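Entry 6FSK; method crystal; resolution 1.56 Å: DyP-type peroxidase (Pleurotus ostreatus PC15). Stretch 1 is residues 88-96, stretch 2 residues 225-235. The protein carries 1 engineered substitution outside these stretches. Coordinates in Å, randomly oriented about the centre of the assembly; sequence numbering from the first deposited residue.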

ATOM      1  N   GLY A  88       1.167 -28.393  -2.497  1.00 18.47           N
ATOM      2  CA  GLY A  88       0.753 -29.319  -1.435  1.00 19.48           C
ATOM      3  C   GLY A  88       0.968 -28.806  -0.033  1.00 20.83           C
ATOM      4  O   GLY A  88       1.034 -29.579   0.899  1.00 21.85           O
ATOM      5  N   ILE A  89       1.042 -27.483   0.138  1.00 17.24           N
ATOM      6  CA  ILE A  89       1.162 -26.882   1.455  1.00 18.53           C
ATOM      7  C   ILE A  89      -0.237 -26.451   1.806  1.00 19.19           C
ATOM      8  O   ILE A  89      -0.752 -25.416   1.331  1.00 22.02           O
ATOM      9  CB  ILE A  89       2.155 -25.713   1.423  1.00 18.83           C
ATOM     10  CG1 ILE A  89       3.536 -26.183   1.017  1.00 18.91           C
ATOM     11  CG2 ILE A  89       2.239 -25.014   2.784  1.00 21.20           C
ATOM     12  CD1 ILE A  89       4.490 -25.095   0.502  1.00 19.45           C
ATOM     13  N   THR A  90      -0.911 -27.230   2.621  1.00 17.85           N
ATOM     14  CA  THR A  90      -2.353 -27.067   2.797  1.00 21.23           C
ATOM     15  C   THR A  90      -2.787 -26.528   4.158  1.00 20.36           C
ATOM     16  O   THR A  90      -3.975 -26.396   4.368  1.00 23.29           O
ATOM     17  CB  THR A  90      -3.075 -28.424   2.560  1.00 26.89           C
ATOM     18  OG1 THR A  90      -2.575 -29.366   3.507  1.00 28.40           O
ATOM     19  CG2 THR A  90      -2.760 -28.934   1.180  1.00 29.25           C
ATOM     20  N   ASP A  91      -1.838 -26.126   5.008  1.00 21.34           N
ATOM     21  CA  ASP A  91      -2.170 -25.550   6.304  1.00 22.25           C
ATOM     22  C   ASP A  91      -2.974 -24.276   6.124  1.00 23.25           C
ATOM     23  O   ASP A  91      -2.592 -23.412   5.310  1.00 20.16           O
ATOM     24  CB  ASP A  91      -0.924 -25.185   7.042  1.00 23.97           C
ATOM     25  CG  ASP A  91       0.083 -26.285   7.091  1.00 26.99           C
ATOM     26  OD1 ASP A  91      -0.138 -27.209   7.883  1.00 33.42           O
ATOM     27  OD2 ASP A  91       1.024 -26.261   6.253  1.00 29.66           O
ATOM     28  N   ASP A  92      -4.037 -24.143   6.883  1.00 19.02           N
ATOM     29  CA  ASP A  92      -4.865 -22.928   6.867  1.00 20.82           C
ATOM     30  C   ASP A  92      -4.053 -21.802   7.522  1.00 19.52           C
ATOM     31  O   ASP A  92      -3.508 -21.962   8.599  1.00 18.79           O
ATOM     32  CB  ASP A  92      -6.211 -23.262   7.557  1.00 23.27           C
ATOM     33  CG  ASP A  92      -7.209 -22.156   7.536  1.00 28.60           C
ATOM     34  OD1 ASP A  92      -6.855 -21.037   7.215  1.00 23.79           O
ATOM     35  OD2 ASP A  92      -8.415 -22.404   7.831  1.00 33.43           O
ATOM     36  N   LEU A  93      -3.931 -20.654   6.831  1.00 15.78           N
ATOM     37  CA  LEU A  93      -3.203 -19.504   7.431  1.00 15.95           C
ATOM     38  C   LEU A  93      -4.101 -18.513   8.146  1.00 14.43           C
ATOM     39  O   LEU A  93      -3.621 -17.422   8.567  1.00 14.55           O
ATOM     40  CB  LEU A  93      -2.332 -18.840   6.361  1.00 15.86           C
ATOM     41  CG  LEU A  93      -1.186 -19.568   5.678  1.00 17.12           C
ATOM     42  CD1 LEU A  93      -0.387 -18.709   4.744  1.00 17.09           C
ATOM     43  CD2 LEU A  93      -0.290 -20.260   6.743  1.00 19.26           C
ATOM     44  N   SER A  94      -5.394 -18.812   8.296  1.00 14.14           N
ATOM     45  CA  SER A  94      -6.346 -17.988   9.066  1.00 14.78           C
ATOM     46  C   SER A  94      -6.451 -16.553   8.507  1.00 15.27           C
ATOM     47  O   SER A  94      -6.356 -15.590   9.236  1.00 16.05           O
ATOM     48  CB  SER A  94      -5.846 -17.997  10.530  1.00 17.19           C
ATOM     49  OG  SER A  94      -6.950 -17.703  11.335  1.00 23.72           O
ATOM     50  N   ASP A  95      -6.560 -16.452   7.176  1.00 13.14           N
ATOM     51  CA  ASP A  95      -6.896 -15.156   6.566  1.00 12.78           C
ATOM     52  C   ASP A  95      -7.854 -15.419   5.414  1.00 11.79           C
ATOM     53  O   ASP A  95      -7.503 -16.069   4.387  1.00 12.22           O
ATOM     54  CB  ASP A  95      -5.662 -14.477   6.102  1.00 11.96           C
ATOM     55  CG  ASP A  95      -5.934 -13.095   5.643  1.00 12.93           C
ATOM     56  OD1 ASP A  95      -6.317 -12.828   4.482  1.00 11.48           O
ATOM     57  OD2 ASP A  95      -5.816 -12.201   6.514  1.00 12.22           O
ATOM     58  N   ASN A  96      -9.068 -14.996   5.609  1.00 12.18           N
ATOM     59  CA  ASN A  96     -10.146 -15.273   4.678  1.00 12.61           C
ATOM     60  C   ASN A  96      -9.868 -14.618   3.315  1.00 11.78           C
ATOM     61  O   ASN A  96     -10.089 -15.223   2.287  1.00 12.41           O
ATOM     62  CB  ASN A  96     -11.439 -14.717   5.202  1.00 13.09           C
ATOM     63  CG  ASN A  96     -11.897 -15.360   6.465  1.00 17.61           C
ATOM     64  OD1 ASN A  96     -12.384 -14.658   7.403  1.00 20.67           O
ATOM     65  ND2 ASN A  96     -11.727 -16.658   6.539  1.00 18.37           N
ATOM     66  N   SER A 225      -2.771 -12.225  17.023  1.00 12.00           N
ATOM     67  CA  SER A 225      -3.939 -12.867  17.667  1.00 15.10           C
ATOM     68  C   SER A 225      -4.275 -14.224  17.135  1.00 14.42           C
ATOM     69  O   SER A 225      -4.961 -15.021  17.819  1.00 16.21           O
ATOM     70  CB  SER A 225      -5.216 -12.015  17.608  1.00 16.03           C
ATOM     71  OG  SER A 225      -5.658 -11.981  16.252  1.00 16.53           O
ATOM     72  N   ARG A 226      -3.845 -14.517  15.926  1.00 13.18           N
ATOM     73  CA  ARG A 226      -4.081 -15.813  15.308  1.00 13.48           C
ATOM     74  C   ARG A 226      -2.906 -16.756  15.452  1.00 13.95           C
ATOM     75  O   ARG A 226      -2.902 -17.815  14.782  1.00 14.50           O
ATOM     76  CB  ARG A 226      -4.462 -15.597  13.803  1.00 11.92           C
ATOM     77  CG  ARG A 226      -5.643 -14.717  13.622  1.00 13.06           C
ATOM     78  CD  ARG A 226      -5.819 -14.353  12.133  1.00 13.27           C
ATOM     79  NE  ARG A 226      -7.048 -13.628  11.901  1.00 13.64           N
ATOM     80  CZ  ARG A 226      -7.196 -12.291  12.080  1.00 13.89           C
ATOM     81  NH1 ARG A 226      -6.237 -11.571  12.560  1.00 13.46           N
ATOM     82  NH2 ARG A 226      -8.292 -11.729  11.717  1.00 13.62           N
ATOM     83  N   ALA A 227      -1.909 -16.486  16.291  1.00 14.39           N
ATOM     84  CA  ALA A 227      -0.709 -17.292  16.317  1.00 15.49           C
ATOM     85  C   ALA A 227      -1.005 -18.769  16.555  1.00 15.89           C
ATOM     86  O   ALA A 227      -0.422 -19.589  15.852  1.00 17.91           O
ATOM     87  CB  ALA A 227       0.274 -16.746  17.348  1.00 15.49           C
ATOM     88  N   ALA A 228      -1.894 -19.112  17.509  1.00 20.07           N
ATOM     89  CA  ALA A 228      -2.134 -20.545  17.840  1.00 21.43           C
ATOM     90  C   ALA A 228      -2.767 -21.320  16.713  1.00 24.09           C
ATOM     91  O   ALA A 228      -2.536 -22.535  16.582  1.00 26.98           O
ATOM     92  CB  ALA A 228      -2.986 -20.658  19.081  1.00 22.23           C
ATOM     93  N   ALA A 229      -3.546 -20.638  15.872  1.00 21.37           N
ATOM     94  CA  ALA A 229      -4.193 -21.234  14.754  1.00 24.04           C
ATOM     95  C   ALA A 229      -3.261 -21.446  13.567  1.00 24.12           C
ATOM     96  O   ALA A 229      -3.627 -22.196  12.645  1.00 30.52           O
ATOM     97  CB  ALA A 229      -5.397 -20.406  14.321  1.00 24.00           C
ATOM     98  N   ARG A 230      -2.079 -20.836  13.550  1.00 17.79           N
ATOM     99  CA  ARG A 230      -1.273 -20.848  12.386  1.00 15.65           C
ATOM    100  C   ARG A 230      -0.141 -21.902  12.511  1.00 16.62           C
ATOM    101  O   ARG A 230       0.339 -22.169  13.629  1.00 17.39           O
ATOM    102  CB  ARG A 230      -0.680 -19.420  12.230  1.00 14.23           C
ATOM    103  CG  ARG A 230      -1.762 -18.476  11.680  1.00 13.60           C
ATOM    104  CD  ARG A 230      -1.255 -17.060  11.556  1.00 13.70           C
ATOM    105  NE  ARG A 230      -2.224 -16.301  10.773  1.00 13.30           N
ATOM    106  CZ  ARG A 230      -2.290 -14.958  10.650  1.00 14.03           C
ATOM    107  NH1 ARG A 230      -1.422 -14.181  11.300  1.00 12.77           N
ATOM    108  NH2 ARG A 230      -3.224 -14.443   9.839  1.00 13.98           N
ATOM    109  N   PRO A 231       0.331 -22.448  11.398  1.00 17.38           N
ATOM    110  CA  PRO A 231       1.393 -23.443  11.450  1.00 16.02           C
ATOM    111  C   PRO A 231       2.697 -22.894  11.756  1.00 16.89           C
ATOM    112  O   PRO A 231       2.956 -21.710  11.502  1.00 15.26           O
ATOM    113  CB  PRO A 231       1.335 -24.048  10.033  1.00 16.35           C
ATOM    114  CG  PRO A 231       0.990 -22.832   9.183  1.00 16.39           C
ATOM    115  CD  PRO A 231      -0.058 -22.164   9.988  1.00 16.30           C
ATOM    116  N   ASP A 232       3.567 -23.693  12.390  1.00 16.29           N
ATOM    117  CA  ASP A 232       4.872 -23.204  12.764  1.00 18.36           C
ATOM    118  C   ASP A 232       5.656 -22.593  11.584  1.00 16.91           C
ATOM    119  O   ASP A 232       6.414 -21.641  11.745  1.00 16.91           O
ATOM    120  CB  ASP A 232       5.702 -24.347  13.392  1.00 23.60           C
ATOM    121  CG  ASP A 232       5.319 -24.598  14.855  1.00 32.44           C
ATOM    122  OD1 ASP A 232       4.589 -23.767  15.444  1.00 33.44           O
ATOM    123  OD2 ASP A 232       5.762 -25.627  15.397  1.00 36.89           O
ATOM    124  N   TRP A 233       5.516 -23.120  10.378  1.00 17.04           N
ATOM    125  CA  TRP A 233       6.279 -22.612   9.279  1.00 16.55           C
ATOM    126  C   TRP A 233       5.933 -21.137   8.927  1.00 16.00           C
ATOM    127  O   TRP A 233       6.760 -20.438   8.300  1.00 17.53           O
ATOM    128  CB  TRP A 233       6.159 -23.521   8.019  1.00 18.53           C
ATOM    129  CG  TRP A 233       4.874 -23.554   7.268  1.00 18.43           C
ATOM    130  CD1 TRP A 233       3.933 -24.519   7.301  1.00 17.96           C
ATOM    131  CD2 TRP A 233       4.400 -22.589   6.328  1.00 18.89           C
ATOM    132  NE1 TRP A 233       2.900 -24.216   6.470  1.00 21.10           N
ATOM    133  CE2 TRP A 233       3.174 -23.043   5.847  1.00 18.98           C
ATOM    134  CE3 TRP A 233       4.916 -21.414   5.823  1.00 18.77           C
ATOM    135  CZ2 TRP A 233       2.442 -22.320   4.913  1.00 20.48           C
ATOM    136  CZ3 TRP A 233       4.211 -20.736   4.889  1.00 20.04           C
ATOM    137  CH2 TRP A 233       2.974 -21.185   4.463  1.00 20.40           C
ATOM    138  N   ALA A 234       4.741 -20.721   9.326  1.00 15.18           N
ATOM    139  CA  ALA A 234       4.246 -19.366   9.030  1.00 13.20           C
ATOM    140  C   ALA A 234       4.919 -18.334   9.904  1.00 15.46           C
ATOM    141  O   ALA A 234       4.899 -17.129   9.591  1.00 13.62           O
ATOM    142  CB  ALA A 234       2.746 -19.287   9.164  1.00 14.28           C
ATOM    143  N   LYS A 235       5.623 -18.729  10.979  1.00 14.20           N
ATOM    144  CA  LYS A 235       6.323 -17.725  11.786  1.00 14.39           C
ATOM    145  C   LYS A 235       7.255 -16.899  10.959  1.00 13.28           C
ATOM    146  O   LYS A 235       8.009 -17.396  10.120  1.00 13.37           O
ATOM    147  CB  LYS A 235       7.149 -18.399  12.891  1.00 17.01           C
ATOM    148  CG  LYS A 235       7.821 -17.407  13.785  1.00 19.66           C
ATOM    149  CD  LYS A 235       8.560 -18.116  14.942  1.00 23.13           C
ATOM    150  CE  LYS A 235       9.042 -17.024  15.859  1.00 30.27           C
ATOM    151  NZ  LYS A 235       9.097 -17.613  17.216  1.00 37.24           N
TER
HETATM  152  O   HOH W   1      -3.109 -23.918  10.368  1.00 30.99           O
HETATM  153  O   HOH W   2      -9.011 -15.788  10.968  1.00 31.79           O

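Two largely irregular segments of one chain, far apart in sequence, meet in a mixed contact: a small apolar cluster flanked by side-chain hydrogen bonds from Trp233 and Arg230, with two bridging waters. The indole donates from Trp233 NE1 to Asp91 OD2 (2.8 Å, N-H...acceptor angle 158°); the carboxylate oxygen lies at the ring edge, near its plane, where the N-H points. The CB of Asp91 also packs on the proline ring, 3.7 Å from Pro231 CG. Next to this polar pair, Ile89 CG2 comes within 3.4 Å of Trp233 CZ2, and Leu93 CD2 reaches three residues: Pro231 CG at 3.8 Å, Trp233 CZ2 at 3.9 Å and Ala234 CB at 4.0 Å. The CA-to-CB bond of Leu93 points sideways, so it is the m,t rotamer that carries this methyl into the cluster. Trp233 and Ala234 lie in the short 3-10 segment 232-234, where Ala234 N bonds back to Pro231 O at 3.0 Å.

Arg230, m at chi1 and extended from chi2 to chi4, serves the backbone instead. Its NE donates to Leu93 O (2.8 Å, 148°), and NH2 adds weak bonds to Leu93 O (3.3 Å) and Ser94 O (3.4 Å), so one guanidinium links two successive carbonyls. Ser94 adopts positive phi, and its N donates to Asp92 OD1 at 2.9 Å, a bond within the same stretch. Arg226 approaches the same residue through its aliphatic part, with CD 3.2 Å from Ser94 O; its NE, 3.4 Å from Ser94 O, has too poor an angle for a hydrogen bond and instead donates to water 2 (3.1 Å), which also hydrogen-bonds Ser94 OG (2.8 Å). Water 1 donates to both Asp92 O (2.7 Å) and Ala229 O (2.9 Å), joining two acceptors that cannot bond each other directly.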